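Local coordinates for probable primosomal replication protein n (Ralstonia solanacearum, PDB 4FDB), which probably binds single-stranded DNA and helps restart stalled replication forks by stabilising PriA on DNA and aiding primosome assembly, at the interface of chains A and B. Coordinates in Å, arbitrary orientation; residue numbers count along the deposited sequence, not the author numbering. Chains: chain A/B, Probable primosomal replication protein n.

Contact 1: the interface of chains A and B. Residues chain A 37, 39-40, 44, 46; chain B 3, 76-78, 90.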
loop_
_atom_site.group_PDB
_atom_site.type_symbol
_atom_site.label_atom_id
_atom_site.label_comp_id
_atom_site.label_asym_id
_atom_site.label_seq_id
_atom_site.Cartn_x
_atom_site.Cartn_y
_atom_site.Cartn_z
ATOM N N ALA A 37 10.507 -4.890 -8.525
ATOM C CA ALA A 37 10.921 -4.399 -7.238
ATOM C C ALA A 37 12.410 -4.640 -7.164
ATOM O O ALA A 37 12.861 -5.783 -7.064
ATOM C CB ALA A 37 10.190 -5.124 -6.128
ATOM N N GLU A 39 13.901 -3.399 -4.822
ATOM C CA GLU A 39 14.027 -3.359 -3.368
ATOM C C GLU A 39 14.153 -4.760 -2.778
ATOM O O GLU A 39 14.634 -4.923 -1.657
ATOM C CB GLU A 39 12.835 -2.626 -2.742
ATOM C CG GLU A 39 12.595 -1.230 -3.296
ATOM C CD GLU A 39 11.853 -1.250 -4.620
ATOM O OE1 GLU A 39 12.347 -0.655 -5.602
ATOM O OE2 GLU A 39 10.779 -1.874 -4.681
ATOM N N ALA A 40 13.710 -5.766 -3.526
ATOM C CA ALA A 40 13.928 -7.154 -3.136
ATOM C C ALA A 40 15.389 -7.483 -3.412
ATOM O O ALA A 40 15.984 -6.902 -4.323
ATOM C CB ALA A 40 13.013 -8.077 -3.917
ATOM N N ARG A 44 12.935 -8.688 -8.749
ATOM C CA ARG A 44 11.869 -9.598 -9.128
ATOM C C ARG A 44 10.711 -8.846 -9.754
ATOM O O ARG A 44 10.455 -7.686 -9.431
ATOM C CB ARG A 44 11.375 -10.388 -7.916
ATOM C CG ARG A 44 10.697 -9.540 -6.855
ATOM C CD ARG A 44 10.094 -10.420 -5.781
ATOM N NE ARG A 44 8.656 -10.211 -5.641
ATOM C CZ ARG A 44 7.858 -10.989 -4.914
ATOM N NH1 ARG A 44 8.359 -12.033 -4.269
ATOM N NH2 ARG A 44 6.561 -10.727 -4.839
ATOM N N VAL A 46 6.933 -7.881 -10.255
ATOM C CA VAL A 46 5.797 -7.742 -9.361
ATOM C C VAL A 46 4.608 -7.350 -10.212
ATOM O O VAL A 46 4.716 -6.451 -11.045
ATOM C CB VAL A 46 6.055 -6.653 -8.298
ATOM C CG1 VAL A 46 4.781 -6.362 -7.494
ATOM C CG2 VAL A 46 7.196 -7.074 -7.371
ATOM N N ASN B 3 6.610 1.689 -7.006
ATOM C CA ASN B 3 5.697 0.953 -6.136
ATOM C C ASN B 3 6.392 1.036 -4.804
ATOM O O ASN B 3 7.275 0.232 -4.515
ATOM C CB ASN B 3 5.561 -0.498 -6.625
ATOM C CG ASN B 3 4.938 -1.448 -5.584
ATOM O OD1 ASN B 3 4.418 -1.039 -4.539
ATOM N ND2 ASN B 3 5.028 -2.741 -5.870
ATOM N N PHE B 76 7.489 -2.305 -0.642
ATOM C CA PHE B 76 6.616 -2.331 -1.814
ATOM C C PHE B 76 5.469 -3.298 -1.624
ATOM O O PHE B 76 5.530 -4.169 -0.775
ATOM C CB PHE B 76 7.414 -2.692 -3.072
ATOM C CG PHE B 76 8.073 -4.058 -3.026
ATOM C CD1 PHE B 76 7.455 -5.164 -3.601
ATOM C CD2 PHE B 76 9.327 -4.220 -2.450
ATOM C CE1 PHE B 76 8.075 -6.418 -3.594
ATOM C CE2 PHE B 76 9.951 -5.468 -2.428
ATOM C CZ PHE B 76 9.320 -6.567 -2.982
ATOM N N LEU B 77 4.397 -3.117 -2.392
ATOM C CA LEU B 77 3.273 -4.045 -2.331
ATOM C C LEU B 77 3.444 -5.155 -3.368
ATOM O O LEU B 77 4.011 -4.936 -4.428
ATOM C CB LEU B 77 1.962 -3.318 -2.626
ATOM C CG LEU B 77 1.569 -2.268 -1.590
ATOM C CD1 LEU B 77 0.278 -1.575 -2.035
ATOM C CD2 LEU B 77 1.393 -2.910 -0.223
ATOM N N ALA B 78 2.921 -6.338 -3.062
ATOM C CA ALA B 78 2.930 -7.442 -4.006
ATOM C C ALA B 78 1.778 -8.372 -3.698
ATOM O O ALA B 78 1.114 -8.207 -2.685
ATOM C CB ALA B 78 4.253 -8.184 -3.965
ATOM N N HIS B 90 5.841 -5.948 1.364
ATOM C CA HIS B 90 7.223 -6.428 1.475
ATOM C C HIS B 90 8.092 -5.317 2.036
ATOM O O HIS B 90 8.250 -4.271 1.417
ATOM C CB HIS B 90 7.774 -6.841 0.107
ATOM C CG HIS B 90 7.230 -8.134 -0.410
ATOM N ND1 HIS B 90 8.036 -9.217 -0.694
ATOM C CD2 HIS B 90 5.971 -8.507 -0.737
ATOM C CE1 HIS B 90 7.295 -10.206 -1.156
ATOM N NE2 HIS B 90 6.038 -9.800 -1.200
#
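The phenylalanine ring of B:Phe76 packs against the methyl of A:Ala37 at this mainly apolar patch of the PriB homodimer, where the ends of two neighbouring strands of chain A (25-37 and 44-55) and the loop between them lie on strands 70-79 and 87-96 of chain B. The patch adds non-polar burial to a two-fold dimer interface and recurs with the chains exchanged. The methyl carbon CB of A:Ala37 sits above the centre of the B:Phe76 ring, 3.5 Å from the centroid, a CH-pi contact. The opposite face of the ring is backed by CB of B:His90, offset toward the rim, which leaves the ring sandwiched between a methyl of the partner and a methylene of its own subunit. The ring is delivered by a first torsion that sets CG between the backbone N and the carbonyl carbon (chi1 61°). On the A:Ala37 side of the ring, but beyond its edge, CG2 of A:Val46 lies 3.9 Å from CE1 of B:Phe76. A:Glu39 and A:Ala40 reach the ring from the loop, but both are poorly ordered, so their contacts are less certain. The other branch of A:Val46 points toward strand 70-79: CG1, anti to the backbone N (chi1 171°), lies 3.5 Å from the carbonyl O of B:Leu77 and also faces the methyl of B:Ala78. That carbonyl is engaged within chain B, for the amide ND2 of B:Asn3 donates to B:Leu77 O at 2.8 Å, in the carbonyl plane and on a lone pair. In return OD1 of B:Asn3 accepts from B:Leu77 N at 3.0 Å, the donor tilted 22° from the plane of the side-chain carbonyl. Gripped at both ends, the amide cannot readily flip, and it ties strand 3-14 to strand 70-79. The poorly ordered A:Arg44 brings its guanidinium past the imidazole of B:His90, the planes steeply inclined, with NH2 of A:Arg44 3.5 Å from CB of B:Ala78.

Contact 2: the interface of chains A and B. Residues chain A 5-8, 33, 46, 48; chain B 1-3, 77.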
loop_
_atom_site.group_PDB
_atom_site.type_symbol
_atom_site.label_atom_id
_atom_site.label_comp_id
_atom_site.label_asym_id
_atom_site.label_seq_id
_atom_site.Cartn_x
_atom_site.Cartn_y
_atom_site.Cartn_z
ATOM N N LEU A 5 1.625 5.853 -0.148
ATOM C CA LEU A 5 1.887 4.926 -1.231
ATOM C C LEU A 5 2.120 5.736 -2.503
ATOM O O LEU A 5 1.345 6.643 -2.809
ATOM C CB LEU A 5 0.686 3.999 -1.444
ATOM C CG LEU A 5 0.837 3.041 -2.641
ATOM C CD1 LEU A 5 2.011 2.094 -2.411
ATOM C CD2 LEU A 5 -0.430 2.234 -2.910
ATOM N N GLN A 6 3.199 5.425 -3.213
ATOM C CA GLN A 6 3.435 5.974 -4.550
ATOM C C GLN A 6 3.349 4.809 -5.507
ATOM O O GLN A 6 3.994 3.795 -5.300
ATOM C CB GLN A 6 4.833 6.563 -4.643
ATOM C CG GLN A 6 5.131 7.692 -3.678
ATOM C CD GLN A 6 6.611 7.987 -3.623
ATOM O OE1 GLN A 6 7.339 7.428 -2.802
ATOM N NE2 GLN A 6 7.072 8.856 -4.518
ATOM N N LEU A 7 2.557 4.950 -6.563
ATOM C CA LEU A 7 2.328 3.828 -7.442
ATOM C C LEU A 7 2.139 4.356 -8.851
ATOM O O LEU A 7 1.373 5.289 -9.059
ATOM C CB LEU A 7 1.085 3.059 -6.993
ATOM C CG LEU A 7 0.895 1.662 -7.612
ATOM C CD1 LEU A 7 1.995 0.724 -7.131
ATOM C CD2 LEU A 7 -0.456 1.092 -7.248
ATOM N N VAL A 8 2.871 3.788 -9.800
ATOM C CA VAL A 8 2.594 4.046 -11.210
ATOM C C VAL A 8 1.829 2.844 -11.729
ATOM O O VAL A 8 2.336 1.730 -11.690
ATOM C CB VAL A 8 3.882 4.213 -12.009
ATOM C CG1 VAL A 8 3.585 4.162 -13.517
ATOM C CG2 VAL A 8 4.553 5.520 -11.635
ATOM N N TYR A 33 -0.869 -2.773 -11.420
ATOM C CA TYR A 33 0.557 -2.517 -11.381
ATOM C C TYR A 33 1.339 -3.649 -12.037
ATOM O O TYR A 33 1.080 -4.836 -11.797
ATOM C CB TYR A 33 1.057 -2.332 -9.925
ATOM C CG TYR A 33 2.563 -2.164 -9.878
ATOM C CD1 TYR A 33 3.147 -0.915 -10.031
ATOM C CD2 TYR A 33 3.406 -3.269 -9.739
ATOM C CE1 TYR A 33 4.530 -0.772 -10.036
ATOM C CE2 TYR A 33 4.779 -3.127 -9.733
ATOM C CZ TYR A 33 5.332 -1.878 -9.894
ATOM O OH TYR A 33 6.703 -1.751 -9.896
ATOM N N VAL A 46 6.933 -7.881 -10.255
ATOM C CA VAL A 46 5.797 -7.742 -9.361
ATOM C C VAL A 46 4.608 -7.350 -10.212
ATOM O O VAL A 46 4.716 -6.451 -11.045
ATOM C CB VAL A 46 6.055 -6.653 -8.298
ATOM C CG1 VAL A 46 4.781 -6.362 -7.494
ATOM C CG2 VAL A 46 7.196 -7.074 -7.371
ATOM N N PHE A 48 0.231 -6.848 -9.640
ATOM C CA PHE A 48 -0.977 -6.979 -8.840
ATOM C C PHE A 48 -1.982 -5.930 -9.272
ATOM O O PHE A 48 -1.644 -4.980 -9.991
ATOM C CB PHE A 48 -0.660 -6.830 -7.329
ATOM C CG PHE A 48 -0.108 -5.483 -6.944
ATOM C CD1 PHE A 48 -0.957 -4.459 -6.528
ATOM C CD2 PHE A 48 1.258 -5.248 -6.970
ATOM C CE1 PHE A 48 -0.455 -3.215 -6.171
ATOM C CE2 PHE A 48 1.762 -4.002 -6.618
ATOM C CZ PHE A 48 0.913 -2.993 -6.210
ATOM N N ALA B 1 8.364 1.043 -12.952
ATOM C CA ALA B 1 7.228 1.747 -12.367
ATOM C C ALA B 1 7.357 1.809 -10.851
ATOM O O ALA B 1 7.609 0.796 -10.190
ATOM C CB ALA B 1 5.924 1.072 -12.768
ATOM N N ILE B 2 7.190 2.995 -10.277
ATOM C CA ILE B 2 7.316 3.104 -8.827
ATOM C C ILE B 2 6.222 2.318 -8.109
ATOM O O ILE B 2 5.085 2.250 -8.549
ATOM C CB ILE B 2 7.369 4.568 -8.318
ATOM C CG1 ILE B 2 7.890 4.609 -6.874
ATOM C CG2 ILE B 2 6.008 5.220 -8.390
ATOM C CD1 ILE B 2 8.080 6.005 -6.322
ATOM N N ASN B 3 6.610 1.689 -7.006
ATOM C CA ASN B 3 5.697 0.953 -6.136
ATOM C C ASN B 3 6.392 1.036 -4.804
ATOM O O ASN B 3 7.275 0.232 -4.515
ATOM C CB ASN B 3 5.561 -0.498 -6.625
ATOM C CG ASN B 3 4.938 -1.448 -5.584
ATOM O OD1 ASN B 3 4.418 -1.039 -4.539
ATOM N ND2 ASN B 3 5.028 -2.741 -5.870
ATOM N N LEU B 77 4.397 -3.117 -2.392
ATOM C CA LEU B 77 3.273 -4.045 -2.331
ATOM C C LEU B 77 3.444 -5.155 -3.368
ATOM O O LEU B 77 4.011 -4.936 -4.428
ATOM C CB LEU B 77 1.962 -3.318 -2.626
ATOM C CG LEU B 77 1.569 -2.268 -1.590
ATOM C CD1 LEU B 77 0.278 -1.575 -2.035
ATOM C CD2 LEU B 77 1.393 -2.910 -0.223
HETATM O O HOH W 1 7.412 -3.327 -7.616
#
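A:Leu7 and B:Asn3 form an antiparallel beta bridge, beside which A:Val8 N donates to B:Ile2 O at 3.0 Å, a backbone hydrogen bond joining the two chains of the dimer. A:Tyr33 adds a second polar link: its phenol OH donates to the carbonyl O of B:Ala1 at 2.7 Å, approaching tilted 31° from the carbonyl plane. The same hydroxyl contacts a water, which also meets ND2 of B:Asn3 at 3.0 Å, so the asparagine amide is tied to the partner as well as to its own chain. CB of B:Asn3 stands over the face of the tyrosine ring, 3.9 Å from its centroid, in a CH-pi contact. A:Phe48 meets the asparagine tip to tip, with ND2 in plane at the ring edge, 3.6 Å from CE2 of A:Phe48. Its CZ packs on CB of B:Leu77, whose CD1 goes on to touch CD2 of A:Leu5. On the other side of the paired strands, B:Ile2 splits its branches: CG2 meets CG2 of A:Val8 at 3.6 Å, while CG1, anti to the backbone N (chi1 -164°), carries CD1 over the face of the A:Gln6 amide, 3.5 Å from NE2 of A:Gln6. In the OB fold of PriB, the N-terminal segment of chain B lies along strand 3-14 of chain A, while strands 25-37 and 44-55 supply the two aromatic rings.

Contact 1 and contact 2 are adjoining parts of one dimer interface, their C-alpha centres about 8 Å apart. They share A:Val46, B:Asn3 and B:Leu77, and both draw on strands 25-37 and 44-55 of chain A and strands 3-14 and 70-79 of chain B. Contact 1 is mainly van der Waals packing and includes a poorly ordered loop; contact 2 adds strand pairing and polar links across the chains. The shared asparagine and leucine join the two, which should let the N-terminal segment and strand 70-79 dock as one unit. Two-fold symmetry repeats both contacts, as expected for the PriB homodimer.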